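Odorant binding protein 4 (Chrysopa pallens, PDB 6JPM) probably binds small hydrophobic odorant molecules and carries them as a secreted carrier protein of the insect's chemosensory system. Local coordinates at residues Met1-Leu13 against Gln69-Ser81. Numbering follows the deposited sequence.
Sequences MLTEAQMASTANL and QQMPTLPKKYQES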
# COMPACT_ATOMS: atom_id res chain seq x y z
N MET A 1 -18.79 -5.28 -3.93
CA MET A 1 -17.53 -5.96 -4.21
C MET A 1 -16.93 -5.48 -5.52
O MET A 1 -17.64 -5.30 -6.51
CB MET A 1 -17.72 -7.48 -4.27
CG MET A 1 -16.97 -8.24 -3.20
SD MET A 1 -16.21 -9.77 -3.82
CE MET A 1 -17.58 -10.50 -4.72
N LEU A 2 -15.62 -5.26 -5.52
CA LEU A 2 -14.92 -4.84 -6.73
C LEU A 2 -14.39 -6.06 -7.47
O LEU A 2 -14.03 -7.08 -6.87
CB LEU A 2 -13.77 -3.90 -6.38
CG LEU A 2 -14.09 -2.44 -6.09
CD1 LEU A 2 -12.87 -1.71 -5.54
CD2 LEU A 2 -14.60 -1.74 -7.34
N THR A 3 -14.35 -5.95 -8.80
CA THR A 3 -13.66 -6.94 -9.60
C THR A 3 -12.16 -6.67 -9.58
O THR A 3 -11.71 -5.57 -9.24
CB THR A 3 -14.16 -6.94 -11.04
OG1 THR A 3 -13.80 -5.70 -11.67
CG2 THR A 3 -15.67 -7.12 -11.08
N GLU A 4 -11.38 -7.69 -9.94
CA GLU A 4 -9.93 -7.51 -10.00
C GLU A 4 -9.54 -6.48 -11.05
O GLU A 4 -8.56 -5.76 -10.88
CB GLU A 4 -9.24 -8.84 -10.28
CG GLU A 4 -9.62 -9.95 -9.32
CD GLU A 4 -8.67 -11.13 -9.38
OE1 GLU A 4 -7.50 -10.93 -9.78
OE2 GLU A 4 -9.08 -12.26 -9.03
N ALA A 5 -10.31 -6.39 -12.14
CA ALA A 5 -9.99 -5.43 -13.19
C ALA A 5 -10.19 -4.00 -12.71
O ALA A 5 -9.42 -3.11 -13.08
CB ALA A 5 -10.84 -5.71 -14.43
N GLN A 6 -11.24 -3.76 -11.92
CA GLN A 6 -11.43 -2.43 -11.35
C GLN A 6 -10.33 -2.09 -10.36
O GLN A 6 -9.92 -0.93 -10.27
CB GLN A 6 -12.80 -2.33 -10.68
CG GLN A 6 -13.98 -2.41 -11.63
CD GLN A 6 -15.25 -2.82 -10.91
OE1 GLN A 6 -15.28 -3.82 -10.20
NE2 GLN A 6 -16.31 -2.04 -11.10
N MET A 7 -9.86 -3.09 -9.61
CA MET A 7 -8.75 -2.88 -8.68
C MET A 7 -7.47 -2.51 -9.42
O MET A 7 -6.77 -1.57 -9.02
CB MET A 7 -8.54 -4.15 -7.85
CG MET A 7 -8.95 -4.04 -6.41
SD MET A 7 -8.53 -5.56 -5.53
CE MET A 7 -6.75 -5.58 -5.69
N ALA A 8 -7.14 -3.24 -10.48
CA ALA A 8 -5.94 -2.91 -11.24
C ALA A 8 -6.08 -1.56 -11.92
O ALA A 8 -5.11 -0.80 -12.00
CB ALA A 8 -5.65 -4.00 -12.28
N SER A 9 -7.29 -1.22 -12.38
CA SER A 9 -7.50 0.07 -13.03
C SER A 9 -7.39 1.21 -12.03
O SER A 9 -6.75 2.23 -12.30
CB SER A 9 -8.87 0.08 -13.73
OG SER A 9 -9.26 1.40 -14.07
N THR A 10 -8.03 1.07 -10.87
CA THR A 10 -7.90 2.11 -9.85
C THR A 10 -6.45 2.21 -9.35
O THR A 10 -5.95 3.31 -9.10
CB THR A 10 -8.87 1.83 -8.70
OG1 THR A 10 -10.21 2.02 -9.17
CG2 THR A 10 -8.62 2.76 -7.56
N ALA A 11 -5.76 1.08 -9.24
CA ALA A 11 -4.35 1.11 -8.85
C ALA A 11 -3.52 1.89 -9.86
O ALA A 11 -2.65 2.69 -9.48
CB ALA A 11 -3.82 -0.32 -8.70
N ASN A 12 -3.77 1.67 -11.15
CA ASN A 12 -3.02 2.38 -12.18
C ASN A 12 -3.28 3.88 -12.13
O ASN A 12 -2.36 4.70 -12.31
CB ASN A 12 -3.37 1.81 -13.55
CG ASN A 12 -2.42 2.27 -14.62
OD1 ASN A 12 -2.68 3.24 -15.32
ND2 ASN A 12 -1.29 1.58 -14.75
N LEU A 13 -4.51 4.27 -11.83
CA LEU A 13 -4.83 5.69 -11.74
C LEU A 13 -4.17 6.34 -10.53
O LEU A 13 -3.74 7.49 -10.58
CB LEU A 13 -6.35 5.84 -11.71
CG LEU A 13 -6.96 7.24 -11.71
CD1 LEU A 13 -6.40 8.05 -12.87
CD2 LEU A 13 -8.46 7.07 -11.82
N GLN A 69 -14.09 -0.53 6.52
CA GLN A 69 -15.07 -0.20 5.49
C GLN A 69 -14.71 -0.87 4.17
O GLN A 69 -15.59 -1.30 3.42
CB GLN A 69 -15.17 1.31 5.29
CG GLN A 69 -16.38 1.78 4.48
CD GLN A 69 -16.21 1.68 2.96
OE1 GLN A 69 -15.13 1.38 2.45
NE2 GLN A 69 -17.30 1.93 2.23
N GLN A 70 -13.41 -0.97 3.87
CA GLN A 70 -12.99 -1.34 2.52
C GLN A 70 -12.76 -2.84 2.35
O GLN A 70 -12.80 -3.32 1.21
CB GLN A 70 -11.74 -0.54 2.16
CG GLN A 70 -12.04 0.96 2.19
CD GLN A 70 -10.82 1.84 2.07
OE1 GLN A 70 -9.71 1.37 1.81
NE2 GLN A 70 -11.02 3.14 2.28
N MET A 71 -12.56 -3.58 3.44
CA MET A 71 -12.50 -5.04 3.35
C MET A 71 -13.66 -5.66 2.58
O MET A 71 -13.41 -6.58 1.78
CB MET A 71 -12.41 -5.64 4.76
CG MET A 71 -11.04 -5.53 5.42
SD MET A 71 -9.83 -6.70 4.79
CE MET A 71 -10.91 -8.05 4.32
N PRO A 72 -14.93 -5.25 2.76
CA PRO A 72 -16.00 -5.84 1.94
C PRO A 72 -15.98 -5.43 0.47
O PRO A 72 -16.72 -6.03 -0.31
CB PRO A 72 -17.28 -5.36 2.64
CG PRO A 72 -16.88 -4.19 3.43
CD PRO A 72 -15.47 -4.45 3.87
N THR A 73 -15.18 -4.44 0.07
CA THR A 73 -15.07 -4.14 -1.35
C THR A 73 -14.01 -4.98 -2.05
O THR A 73 -13.89 -4.91 -3.27
CB THR A 73 -14.74 -2.66 -1.56
OG1 THR A 73 -13.53 -2.33 -0.87
CG2 THR A 73 -15.88 -1.79 -1.05
N LEU A 74 -13.24 -5.78 -1.30
CA LEU A 74 -12.17 -6.57 -1.88
C LEU A 74 -12.74 -7.80 -2.58
O LEU A 74 -13.71 -8.40 -2.09
CB LEU A 74 -11.18 -7.02 -0.81
CG LEU A 74 -10.24 -5.99 -0.19
CD1 LEU A 74 -9.40 -6.65 0.88
CD2 LEU A 74 -9.36 -5.37 -1.26
N PRO A 75 -12.17 -8.20 -3.72
CA PRO A 75 -12.48 -9.52 -4.27
C PRO A 75 -12.19 -10.58 -3.22
O PRO A 75 -11.20 -10.49 -2.48
CB PRO A 75 -11.54 -9.64 -5.47
CG PRO A 75 -11.23 -8.23 -5.86
CD PRO A 75 -11.24 -7.45 -4.57
N LYS A 76 -13.07 -11.59 -3.14
CA LYS A 76 -12.96 -12.59 -2.09
C LYS A 76 -11.60 -13.28 -2.10
O LYS A 76 -11.13 -13.73 -1.05
CB LYS A 76 -14.08 -13.62 -2.22
CG LYS A 76 -14.13 -14.34 -3.56
CD LYS A 76 -14.58 -15.79 -3.39
CE LYS A 76 -15.93 -15.89 -2.68
NZ LYS A 76 -17.06 -15.35 -3.50
N LYS A 77 -10.94 -13.34 -3.24
CA LYS A 77 -9.63 -14.01 -3.23
C LYS A 77 -8.60 -13.20 -2.44
O LYS A 77 -7.62 -13.78 -2.06
CB LYS A 77 -9.17 -14.32 -4.65
CG LYS A 77 -8.92 -13.13 -5.55
CD LYS A 77 -7.45 -12.99 -5.91
CE LYS A 77 -7.06 -13.61 -7.24
NZ LYS A 77 -6.53 -12.58 -8.16
N TYR A 78 -8.88 -11.94 -2.15
CA TYR A 78 -7.92 -11.08 -1.42
C TYR A 78 -8.40 -10.89 0.01
O TYR A 78 -7.58 -10.65 0.86
CB TYR A 78 -7.79 -9.72 -2.11
CG TYR A 78 -6.94 -9.73 -3.36
CD1 TYR A 78 -5.60 -10.01 -3.29
CD2 TYR A 78 -7.47 -9.48 -4.60
CE1 TYR A 78 -4.81 -10.03 -4.41
CE2 TYR A 78 -6.70 -9.49 -5.74
CZ TYR A 78 -5.35 -9.77 -5.64
OH TYR A 78 -4.55 -9.79 -6.74
N GLN A 79 -9.68 -11.12 0.25
CA GLN A 79 -10.28 -10.89 1.59
C GLN A 79 -9.51 -11.58 2.71
O GLN A 79 -9.14 -10.94 3.65
CB GLN A 79 -11.74 -11.31 1.58
CG GLN A 79 -12.63 -10.27 2.23
CD GLN A 79 -13.65 -9.78 1.25
OE1 GLN A 79 -13.77 -10.29 0.15
NE2 GLN A 79 -14.40 -8.77 1.65
N GLU A 80 -9.26 -12.85 2.59
CA GLU A 80 -8.60 -13.57 3.69
C GLU A 80 -7.15 -13.14 3.83
O GLU A 80 -6.72 -12.96 4.96
CB GLU A 80 -8.72 -15.07 3.44
CG GLU A 80 -8.37 -15.88 4.65
CD GLU A 80 -9.09 -17.22 4.72
OE1 GLU A 80 -8.94 -17.89 5.76
OE2 GLU A 80 -9.79 -17.57 3.76
N SER A 81 -6.43 -13.01 2.72
CA SER A 81 -5.01 -12.64 2.77
C SER A 81 -4.85 -11.23 3.33
O SER A 81 -3.92 -11.03 4.05
CB SER A 81 -4.32 -12.79 1.45
OG SER A 81 -5.04 -12.17 0.44
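The Tyr78 ring meets Met7 obliquely in a Met-aromatic contact: Met7 SD lies 4.9 Å from the Tyr78 ring centroid, 45° off the normal. Met7 CE comes 3.9 Å from Tyr78 CE2. One face of the ring carries the neighbouring Lys77 CD, offset toward the rim, and Phe117, which Met7 also touches, packs edge-to-face with Tyr78. In this mainly helical PBP/GOBP fold the contact joins the start of the N-terminal helix 4-22 to the turn between helices 64-70 and 76-89, at the protein surface. Met7 is extended to its sulfur and then bent (chi3 63°), which turns CE to Tyr78 while SD sits 3.4 Å from Pro75 CD. With an alanine in place of Met7, the space between Pro75 and Tyr78 is likely to be left unfilled and the ring without its sulfur partner. The Pro75 ring is also met by the backbone, its CG lying 3.2 Å from Leu2 O. Glu4 OE1 and Lys77 NZ are modelled as a salt bridge, but the placing of NZ is doubtful. Thr3 and Gln6 form a capping box that begins the helix, Thr3 OG1 accepting from Gln6 N and Thr3 N donating to Gln6 OE1 in its carbonyl plane. Ahead of it, Met1, bent at chi2 and chi3, lays its SD 3.3 Å from Leu74 O, and Leu2 N donates to Thr73 O at 2.9 Å, from 35° above the carbonyl plane.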